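PDB 4G68: ABC transporter from Caldanaerobius, which probably binds xylan-derived oligosaccharides outside the cell as the solute-binding component of an ABC transporter. Local coordinates for residues I39-T48 with N69-N79; Y146-S155 with Y315-M324. All blocks are in the same frame, centred on the assembly; numbering follows the deposited sequence.

Contact 1: I39-T48 with N69-N79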
loop_
_atom_site.group_PDB
_atom_site.type_symbol
_atom_site.label_atom_id
_atom_site.label_comp_id
_atom_site.label_asym_id
_atom_site.label_seq_id
_atom_site.Cartn_x
_atom_site.Cartn_y
_atom_site.Cartn_z
ATOM N N ILE C 39 24.753 7.976 -22.838
ATOM C CA ILE C 39 24.579 7.564 -21.431
ATOM C C ILE C 39 23.348 6.654 -21.332
ATOM O O ILE C 39 22.357 6.851 -22.066
ATOM C CB ILE C 39 24.512 8.826 -20.526
ATOM C CG1 ILE C 39 25.924 9.380 -20.284
ATOM C CG2 ILE C 39 23.785 8.607 -19.215
ATOM C CD1 ILE C 39 27.058 8.379 -20.370
ATOM N N THR C 40 23.439 5.640 -20.474
ATOM C CA THR C 40 22.257 4.809 -20.167
ATOM C C THR C 40 22.018 4.656 -18.656
ATOM O O THR C 40 22.896 4.259 -17.897
ATOM C CB THR C 40 22.316 3.449 -20.874
ATOM O OG1 THR C 40 22.241 3.672 -22.286
ATOM C CG2 THR C 40 21.143 2.566 -20.449
ATOM N N LEU C 41 20.813 5.012 -18.231
ATOM C CA LEU C 41 20.418 4.847 -16.843
ATOM C C LEU C 41 19.629 3.558 -16.667
ATOM O O LEU C 41 18.862 3.135 -17.569
ATOM C CB LEU C 41 19.565 6.048 -16.403
ATOM C CG LEU C 41 20.151 7.462 -16.549
ATOM C CD1 LEU C 41 19.052 8.523 -16.397
ATOM C CD2 LEU C 41 21.276 7.707 -15.552
ATOM N N THR C 42 19.791 2.939 -15.503
ATOM C CA THR C 42 18.956 1.812 -15.133
ATOM C C THR C 42 17.832 2.270 -14.178
ATOM O O THR C 42 18.024 3.148 -13.334
ATOM C CB THR C 42 19.776 0.680 -14.531
ATOM O OG1 THR C 42 20.623 1.204 -13.497
ATOM C CG2 THR C 42 20.652 0.049 -15.649
ATOM N N PHE C 43 16.654 1.671 -14.340
ATOM C CA PHE C 43 15.504 2.051 -13.510
ATOM C C PHE C 43 14.787 0.768 -13.128
ATOM O O PHE C 43 14.415 0.004 -14.023
ATOM C CB PHE C 43 14.579 2.952 -14.331
ATOM C CG PHE C 43 13.232 3.207 -13.703
ATOM C CD1 PHE C 43 13.114 3.616 -12.359
ATOM C CD2 PHE C 43 12.060 3.053 -14.480
ATOM C CE1 PHE C 43 11.874 3.852 -11.802
ATOM C CE2 PHE C 43 10.816 3.295 -13.913
ATOM C CZ PHE C 43 10.730 3.709 -12.583
ATOM N N TRP C 44 14.669 0.492 -11.821
ATOM C CA TRP C 44 13.895 -0.664 -11.380
ATOM C C TRP C 44 12.559 -0.252 -10.793
ATOM O O TRP C 44 12.484 0.740 -10.072
ATOM C CB TRP C 44 14.632 -1.484 -10.325
ATOM C CG TRP C 44 15.972 -2.085 -10.777
ATOM C CD1 TRP C 44 16.570 -2.041 -12.039
ATOM C CD2 TRP C 44 16.910 -2.853 -9.938
ATOM N NE1 TRP C 44 17.797 -2.702 -12.039
ATOM C CE2 TRP C 44 18.048 -3.224 -10.816
ATOM C CE3 TRP C 44 16.919 -3.253 -8.603
ATOM C CZ2 TRP C 44 19.140 -3.931 -10.341
ATOM C CZ3 TRP C 44 18.033 -3.976 -8.134
ATOM C CH2 TRP C 44 19.115 -4.308 -8.989
ATOM N N ASN C 45 11.513 -1.037 -11.079
ATOM C CA ASN C 45 10.172 -0.831 -10.478
ATOM C C ASN C 45 9.407 -2.159 -10.372
ATOM O O ASN C 45 9.905 -3.210 -10.836
ATOM C CB ASN C 45 9.374 0.248 -11.240
ATOM C CG ASN C 45 9.033 -0.177 -12.654
ATOM O OD1 ASN C 45 8.062 -0.916 -12.870
ATOM N ND2 ASN C 45 9.840 0.256 -13.617
ATOM N N LEU C 46 8.222 -2.117 -9.754
ATOM C CA LEU C 46 7.455 -3.344 -9.504
ATOM C C LEU C 46 6.119 -3.425 -10.271
ATOM O O LEU C 46 5.286 -4.325 -9.993
ATOM C CB LEU C 46 7.226 -3.563 -8.014
ATOM C CG LEU C 46 6.428 -2.522 -7.220
ATOM C CD1 LEU C 46 5.133 -2.073 -7.897
ATOM C CD2 LEU C 46 6.113 -3.041 -5.819
ATOM N N PHE C 47 5.923 -2.516 -11.242
ATOM C CA PHE C 47 4.679 -2.491 -12.050
ATOM C C PHE C 47 4.524 -3.616 -13.090
ATOM O O PHE C 47 4.672 -3.426 -14.318
ATOM C CB PHE C 47 4.456 -1.118 -12.675
ATOM C CG PHE C 47 4.144 -0.057 -11.670
ATOM C CD1 PHE C 47 2.889 0.020 -11.072
ATOM C CD2 PHE C 47 5.114 0.874 -11.311
ATOM C CE1 PHE C 47 2.617 1.017 -10.135
ATOM C CE2 PHE C 47 4.852 1.853 -10.363
ATOM C CZ PHE C 47 3.592 1.932 -9.779
ATOM N N THR C 48 4.149 -4.780 -12.579
ATOM C CA THR C 48 4.195 -6.023 -13.345
ATOM C C THR C 48 2.894 -6.360 -14.079
ATOM O O THR C 48 2.920 -6.960 -15.159
ATOM C CB THR C 48 4.593 -7.171 -12.416
ATOM O OG1 THR C 48 4.507 -8.403 -13.115
ATOM C CG2 THR C 48 3.711 -7.226 -11.182
ATOM N N ASN C 69 20.550 11.140 -25.916
ATOM C CA ASN C 69 21.830 10.905 -25.227
ATOM C C ASN C 69 21.708 10.335 -23.828
ATOM O O ASN C 69 22.654 9.744 -23.309
ATOM C CB ASN C 69 22.681 12.172 -25.238
ATOM C CG ASN C 69 23.358 12.386 -26.569
ATOM O OD1 ASN C 69 23.180 11.614 -27.491
ATOM N ND2 ASN C 69 24.148 13.437 -26.666
ATOM N N VAL C 70 20.527 10.487 -23.226
ATOM C CA VAL C 70 20.272 9.871 -21.934
ATOM C C VAL C 70 19.144 8.840 -22.083
ATOM O O VAL C 70 17.957 9.175 -21.993
ATOM C CB VAL C 70 19.926 10.927 -20.870
ATOM C CG1 VAL C 70 19.905 10.291 -19.489
ATOM C CG2 VAL C 70 20.919 12.082 -20.923
ATOM N N GLN C 71 19.511 7.592 -22.336
ATOM C CA GLN C 71 18.510 6.526 -22.425
ATOM C C GLN C 71 18.235 5.925 -21.043
ATOM O O GLN C 71 19.084 5.964 -20.160
ATOM C CB GLN C 71 18.982 5.451 -23.403
ATOM C CG GLN C 71 19.217 6.010 -24.803
ATOM C CD GLN C 71 17.922 6.422 -25.489
ATOM O OE1 GLN C 71 17.637 7.613 -25.652
ATOM N NE2 GLN C 71 17.119 5.439 -25.865
ATOM N N ILE C 72 17.021 5.407 -20.865
ATOM C CA ILE C 72 16.673 4.602 -19.690
ATOM C C ILE C 72 16.355 3.181 -20.126
ATOM O O ILE C 72 15.702 2.975 -21.166
ATOM C CB ILE C 72 15.427 5.191 -18.980
ATOM C CG1 ILE C 72 15.666 6.659 -18.571
ATOM C CG2 ILE C 72 14.968 4.307 -17.810
ATOM C CD1 ILE C 72 14.419 7.425 -18.150
ATOM N N VAL C 73 16.804 2.215 -19.328
ATOM C CA VAL C 73 16.445 0.811 -19.509
ATOM C C VAL C 73 15.886 0.368 -18.166
ATOM O O VAL C 73 16.441 0.709 -17.130
ATOM C CB VAL C 73 17.673 -0.050 -19.932
ATOM C CG1 VAL C 73 17.354 -1.540 -19.875
ATOM C CG2 VAL C 73 18.199 0.381 -21.317
ATOM N N GLU C 74 14.763 -0.345 -18.186
ATOM C CA GLU C 74 14.132 -0.771 -16.939
ATOM C C GLU C 74 14.276 -2.258 -16.704
ATOM O O GLU C 74 14.460 -3.027 -17.642
ATOM C CB GLU C 74 12.644 -0.341 -16.906
ATOM C CG GLU C 74 11.786 -0.985 -17.993
ATOM C CD GLU C 74 10.283 -0.864 -17.758
ATOM O OE1 GLU C 74 9.845 -0.685 -16.598
ATOM O OE2 GLU C 74 9.538 -0.986 -18.763
ATOM N N SER C 75 14.197 -2.671 -15.448
ATOM C CA SER C 75 13.987 -4.070 -15.144
ATOM C C SER C 75 12.821 -4.164 -14.128
ATOM O O SER C 75 12.822 -3.507 -13.081
ATOM C CB SER C 75 15.298 -4.734 -14.679
ATOM O OG SER C 75 15.068 -5.923 -13.892
ATOM N N VAL C 76 11.798 -4.945 -14.485
ATOM C CA VAL C 76 10.581 -5.029 -13.671
ATOM C C VAL C 76 10.504 -6.353 -12.894
ATOM O O VAL C 76 10.769 -7.426 -13.440
ATOM C CB VAL C 76 9.333 -4.754 -14.530
ATOM C CG1 VAL C 76 9.379 -5.519 -15.839
ATOM C CG2 VAL C 76 8.057 -5.022 -13.767
ATOM N N THR C 77 10.161 -6.256 -11.608
ATOM C CA THR C 77 10.149 -7.412 -10.716
ATOM C C THR C 77 8.892 -7.348 -9.896
ATOM O O THR C 77 8.539 -6.270 -9.416
ATOM C CB THR C 77 11.358 -7.385 -9.753
ATOM O OG1 THR C 77 12.572 -7.227 -10.509
ATOM C CG2 THR C 77 11.410 -8.679 -8.909
ATOM N N GLU C 78 8.257 -8.510 -9.699
ATOM C CA GLU C 78 7.071 -8.613 -8.847
ATOM C C GLU C 78 7.358 -8.023 -7.458
ATOM O O GLU C 78 8.420 -8.269 -6.853
ATOM C CB GLU C 78 6.535 -10.065 -8.767
ATOM C CG GLU C 78 5.285 -10.247 -7.875
ATOM C CD GLU C 78 5.592 -10.304 -6.393
ATOM O OE1 GLU C 78 6.676 -10.815 -6.023
ATOM O OE2 GLU C 78 4.784 -9.789 -5.561
ATOM N N ASN C 79 6.401 -7.223 -6.988
ATOM C CA ASN C 79 6.395 -6.610 -5.658
ATOM C C ASN C 79 7.210 -7.311 -4.513
ATOM O O ASN C 79 8.150 -6.723 -3.913
ATOM C CB ASN C 79 4.896 -6.462 -5.252
ATOM C CG ASN C 79 4.723 -5.906 -3.892
ATOM O OD1 ASN C 79 5.497 -5.035 -3.478
ATOM N ND2 ASN C 79 3.727 -6.400 -3.154
#
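The side chains of N45 and E74 cross at a slant, so that one amide N-H reaches the carboxylate. ND2 of N45 gives a nearly straight hydrogen bond to OE1 of E74 (3.1 Å, 166°). OE1 lies close to the amide plane of N45, while the carboxylate plane is turned 38° from that amide. The other end of the amide is held too: OD1 accepts F47 N on a lone pair in an Asx turn, which fixes the rotation of the group. On the same face of the sheet, F43 CB rests on I72 CG2 at 3.8 Å. Further back, L41 CD1 reaches V70 CG1 (3.7 Å). The two strands, 40-45 and 71-76, run parallel and are joined by helix 52-66 in a beta-alpha-beta unit, as expected at the start of a solute-binding protein lobe. W63 and V56 of that helix pack on I72 and E74. The opposite face carries T40, V73, W44 and S75. With OG1 beside its own N (chi1 -65°), T40 turns CG2 to V73 CG2, 3.8 Å away. W44 CD1 lies 4.0 Å from S75 CB, and its ring makes a cation-pi contact with K85 of helix 79-91.

Contact 2: Y146-S155 with Y315-M324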
loop_
_atom_site.group_PDB
_atom_site.type_symbol
_atom_site.label_atom_id
_atom_site.label_comp_id
_atom_site.label_asym_id
_atom_site.label_seq_id
_atom_site.Cartn_x
_atom_site.Cartn_y
_atom_site.Cartn_z
ATOM N N TYR C 146 15.662 12.728 0.365
ATOM C CA TYR C 146 16.318 11.591 -0.321
ATOM C C TYR C 146 15.526 10.855 -1.434
ATOM O O TYR C 146 15.975 9.792 -1.911
ATOM C CB TYR C 146 16.763 10.528 0.716
ATOM C CG TYR C 146 17.922 11.006 1.541
ATOM C CD1 TYR C 146 19.230 10.862 1.073
ATOM C CD2 TYR C 146 17.710 11.665 2.743
ATOM C CE1 TYR C 146 20.295 11.329 1.818
ATOM C CE2 TYR C 146 18.763 12.126 3.503
ATOM C CZ TYR C 146 20.052 11.948 3.048
ATOM O OH TYR C 146 21.133 12.399 3.793
ATOM N N GLY C 147 14.400 11.415 -1.877
ATOM C CA GLY C 147 13.583 10.746 -2.873
ATOM C C GLY C 147 12.588 11.723 -3.496
ATOM O O GLY C 147 12.327 12.780 -2.929
ATOM N N ILE C 148 12.069 11.356 -4.665
ATOM C CA ILE C 148 11.026 12.118 -5.353
ATOM C C ILE C 148 9.735 11.292 -5.151
ATOM O O ILE C 148 9.620 10.197 -5.690
ATOM C CB ILE C 148 11.345 12.255 -6.890
ATOM C CG1 ILE C 148 12.686 13.014 -7.152
ATOM C CG2 ILE C 148 10.195 12.898 -7.641
ATOM C CD1 ILE C 148 12.878 14.326 -6.397
ATOM N N PRO C 149 8.763 11.807 -4.366
ATOM C CA PRO C 149 7.537 11.041 -4.130
ATOM C C PRO C 149 6.760 10.925 -5.436
ATOM O O PRO C 149 6.901 11.815 -6.320
ATOM C CB PRO C 149 6.774 11.895 -3.081
ATOM C CG PRO C 149 7.791 12.852 -2.562
ATOM C CD PRO C 149 8.706 13.116 -3.715
ATOM N N PHE C 150 5.969 9.854 -5.598
ATOM C CA PHE C 150 5.084 9.798 -6.784
ATOM C C PHE C 150 3.652 9.315 -6.505
ATOM O O PHE C 150 2.746 9.643 -7.262
ATOM C CB PHE C 150 5.707 9.011 -7.928
ATOM C CG PHE C 150 5.671 7.509 -7.736
ATOM C CD1 PHE C 150 4.585 6.758 -8.191
ATOM C CD2 PHE C 150 6.746 6.843 -7.131
ATOM C CE1 PHE C 150 4.532 5.369 -7.991
ATOM C CE2 PHE C 150 6.721 5.453 -6.969
ATOM C CZ PHE C 150 5.611 4.721 -7.396
ATOM N N ASP C 151 3.457 8.554 -5.431
ATOM C CA ASP C 151 2.095 8.145 -5.065
ATOM C C ASP C 151 1.802 7.974 -3.567
ATOM O O ASP C 151 2.698 8.010 -2.728
ATOM C CB ASP C 151 1.571 6.990 -5.973
ATOM C CG ASP C 151 2.074 5.573 -5.582
ATOM O OD1 ASP C 151 2.609 5.352 -4.487
ATOM O OD2 ASP C 151 1.854 4.637 -6.403
ATOM N N GLN C 152 0.523 7.891 -3.243
ATOM C CA GLN C 152 0.099 7.803 -1.884
ATOM C C GLN C 152 -0.808 6.626 -1.779
ATOM O O GLN C 152 -1.501 6.295 -2.726
ATOM C CB GLN C 152 -0.594 9.061 -1.347
ATOM C CG GLN C 152 -1.239 10.003 -2.329
ATOM C CD GLN C 152 -1.905 11.209 -1.635
ATOM O OE1 GLN C 152 -2.709 11.059 -0.693
ATOM N NE2 GLN C 152 -1.549 12.421 -2.098
ATOM N N GLN C 153 -0.756 5.961 -0.625
ATOM C CA GLN C 153 -1.665 4.834 -0.379
ATOM C C GLN C 153 -2.782 5.227 0.576
ATOM O O GLN C 153 -2.682 6.243 1.334
ATOM C CB GLN C 153 -0.854 3.633 0.245
ATOM C CG GLN C 153 0.309 3.088 -0.681
ATOM C CD GLN C 153 1.104 1.882 -0.090
ATOM O OE1 GLN C 153 0.881 1.469 1.030
ATOM N NE2 GLN C 153 2.051 1.352 -0.838
ATOM N N ALA C 154 -3.854 4.423 0.558
ATOM C CA ALA C 154 -4.949 4.595 1.491
ATOM C C ALA C 154 -5.610 3.229 1.606
ATOM O O ALA C 154 -5.654 2.474 0.611
ATOM C CB ALA C 154 -5.928 5.641 0.944
ATOM N N SER C 155 -6.097 2.915 2.807
ATOM C CA SER C 155 -6.835 1.623 3.012
ATOM C C SER C 155 -8.245 1.685 2.449
ATOM O O SER C 155 -8.980 2.659 2.740
ATOM C CB SER C 155 -6.886 1.236 4.499
ATOM O OG SER C 155 -7.198 2.374 5.348
ATOM N N TYR C 315 -6.997 6.525 8.414
ATOM C CA TYR C 315 -6.717 5.449 7.479
ATOM C C TYR C 315 -5.281 4.968 7.530
ATOM O O TYR C 315 -4.393 5.694 8.002
ATOM C CB TYR C 315 -7.159 5.844 6.071
ATOM C CG TYR C 315 -6.395 6.963 5.421
ATOM C CD1 TYR C 315 -6.778 8.301 5.576
ATOM C CD2 TYR C 315 -5.315 6.667 4.577
ATOM C CE1 TYR C 315 -6.086 9.341 4.936
ATOM C CE2 TYR C 315 -4.584 7.686 3.954
ATOM C CZ TYR C 315 -4.961 9.018 4.128
ATOM O OH TYR C 315 -4.260 9.990 3.459
ATOM N N ILE C 316 -5.084 3.706 7.155
ATOM C CA ILE C 316 -3.748 3.188 6.945
ATOM C C ILE C 316 -3.358 3.625 5.528
ATOM O O ILE C 316 -4.086 3.382 4.545
ATOM C CB ILE C 316 -3.728 1.638 7.087
ATOM C CG1 ILE C 316 -4.132 1.207 8.509
ATOM C CG2 ILE C 316 -2.399 1.019 6.595
ATOM C CD1 ILE C 316 -3.022 1.359 9.536
ATOM N N GLY C 317 -2.208 4.269 5.397
ATOM C CA GLY C 317 -1.671 4.611 4.064
ATOM C C GLY C 317 -0.807 5.905 4.259
ATOM O O GLY C 317 -0.168 6.100 5.310
ATOM N N GLY C 318 -0.773 6.826 3.282
ATOM C CA GLY C 318 0.145 8.008 3.391
ATOM C C GLY C 318 0.939 8.122 2.093
ATOM O O GLY C 318 0.785 7.265 1.212
ATOM N N THR C 319 1.769 9.159 1.970
ATOM C CA THR C 319 2.568 9.361 0.748
ATOM C C THR C 319 3.862 8.560 0.886
ATOM O O THR C 319 4.832 8.993 1.490
ATOM C CB THR C 319 2.856 10.836 0.458
ATOM O OG1 THR C 319 1.620 11.545 0.384
ATOM C CG2 THR C 319 3.667 10.988 -0.875
ATOM N N VAL C 320 3.884 7.381 0.283
ATOM C CA VAL C 320 4.966 6.476 0.580
ATOM C C VAL C 320 5.611 5.956 -0.679
ATOM O O VAL C 320 6.713 5.421 -0.586
ATOM C CB VAL C 320 4.484 5.251 1.409
ATOM C CG1 VAL C 320 4.160 5.646 2.873
ATOM C CG2 VAL C 320 3.250 4.635 0.740
ATOM N N GLY C 321 4.933 6.057 -1.842
ATOM C CA GLY C 321 5.555 5.573 -3.085
ATOM C C GLY C 321 6.553 6.648 -3.529
ATOM O O GLY C 321 6.202 7.802 -3.626
ATOM N N ALA C 322 7.817 6.280 -3.716
ATOM C CA ALA C 322 8.844 7.258 -4.153
ATOM C C ALA C 322 9.865 6.582 -5.087
ATOM O O ALA C 322 9.932 5.338 -5.151
ATOM C CB ALA C 322 9.543 7.932 -2.981
ATOM N N LEU C 323 10.588 7.429 -5.834
ATOM C CA LEU C 323 11.775 7.036 -6.614
ATOM C C LEU C 323 13.028 7.569 -5.914
ATOM O O LEU C 323 13.057 8.726 -5.522
ATOM C CB LEU C 323 11.712 7.571 -8.052
ATOM C CG LEU C 323 10.452 7.206 -8.859
ATOM C CD1 LEU C 323 10.512 7.741 -10.278
ATOM C CD2 LEU C 323 10.255 5.693 -8.871
HETATM N N MSE C 324 14.050 6.712 -5.773
HETATM C CA MSE C 324 15.353 7.153 -5.201
HETATM C C MSE C 324 16.435 6.976 -6.251
HETATM O O MSE C 324 16.324 6.134 -7.147
HETATM C CB MSE C 324 15.597 6.387 -3.915
HETATM C CG MSE C 324 14.763 7.017 -2.798
HETATM SE SE MSE C 324 15.214 6.037 -1.139
HETATM C CE MSE C 324 14.192 7.241 0.024
#
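G321 O is gripped by two successive backbone N-H groups. F150 N binds it at 2.9 Å in a nearly straight bond (173°), and D151 N adds a weak one. D151 O in turn takes G321 N at 3.1 Å, from above its carbonyl plane, and a weak bond from V320 N. F150 and D151 facing G321 form one classic beta bulge, and V320 and G321 facing D151 form a second. Between P149 and D151 the register of the antiparallel pair shifts by one residue. F150 has CG between its backbone N and carbonyl carbon (chi1 76°), which swings the ring toward the other strand. CE2 comes to 3.5 Å from A322 N, and A322 C lies at the ring edge, in plane. L323 CD2 meets the same CE2 obliquely at 4.0 Å. A serine in place of F150 would probably leave a gap beside G321 and A322 and deprive L323 CD2 of its aromatic partner. D151 OD1 sits 3.3 Å from G321 CA, where a side chain on that residue would clash. Beyond the bulges, Q153 crosses V320 at about a right angle, with CG and CD against CG2. Q153 and G318 exchange two backbone bonds. The backbone angles of G317 and G318 would jam a CB against the preceding carbonyl. At the far end, Y315 CD2 packs on A154 CB at 3.8 Å, and the ring edge faces Q153 O. I316 N donates to S155 OG. The pair lies deep in the chain. Helix 332-353 packs on I148, F150 and L323, helix 201-215 on Q153, S155 and I316, and strand 98-102 touches F150, Q153 and M324.

Overall arrangement
Along the chain the contacts follow one another: both segments of contact 1 come before those of contact 2. Their centres lie about 19 Å apart. Both belong to one mixed sheet, with strand 98-102 between them: it runs parallel to 40-45 and antiparallel to 317-325. The contacts also touch directly, F43 CE1 packing on L323 CD2 at 3.8 Å and F47 CZ on F150 CE1 at 4.0 Å. Contact 1 lies farther from the chain centre, about 21 Å against 8 Å for the centre of contact 2. Contact 2 brings together segments with 159 residues between them, whereas contact 1 is a local unit. The two strands of contact 2 are consistent with the segments that link the two lobes in solute-binding proteins.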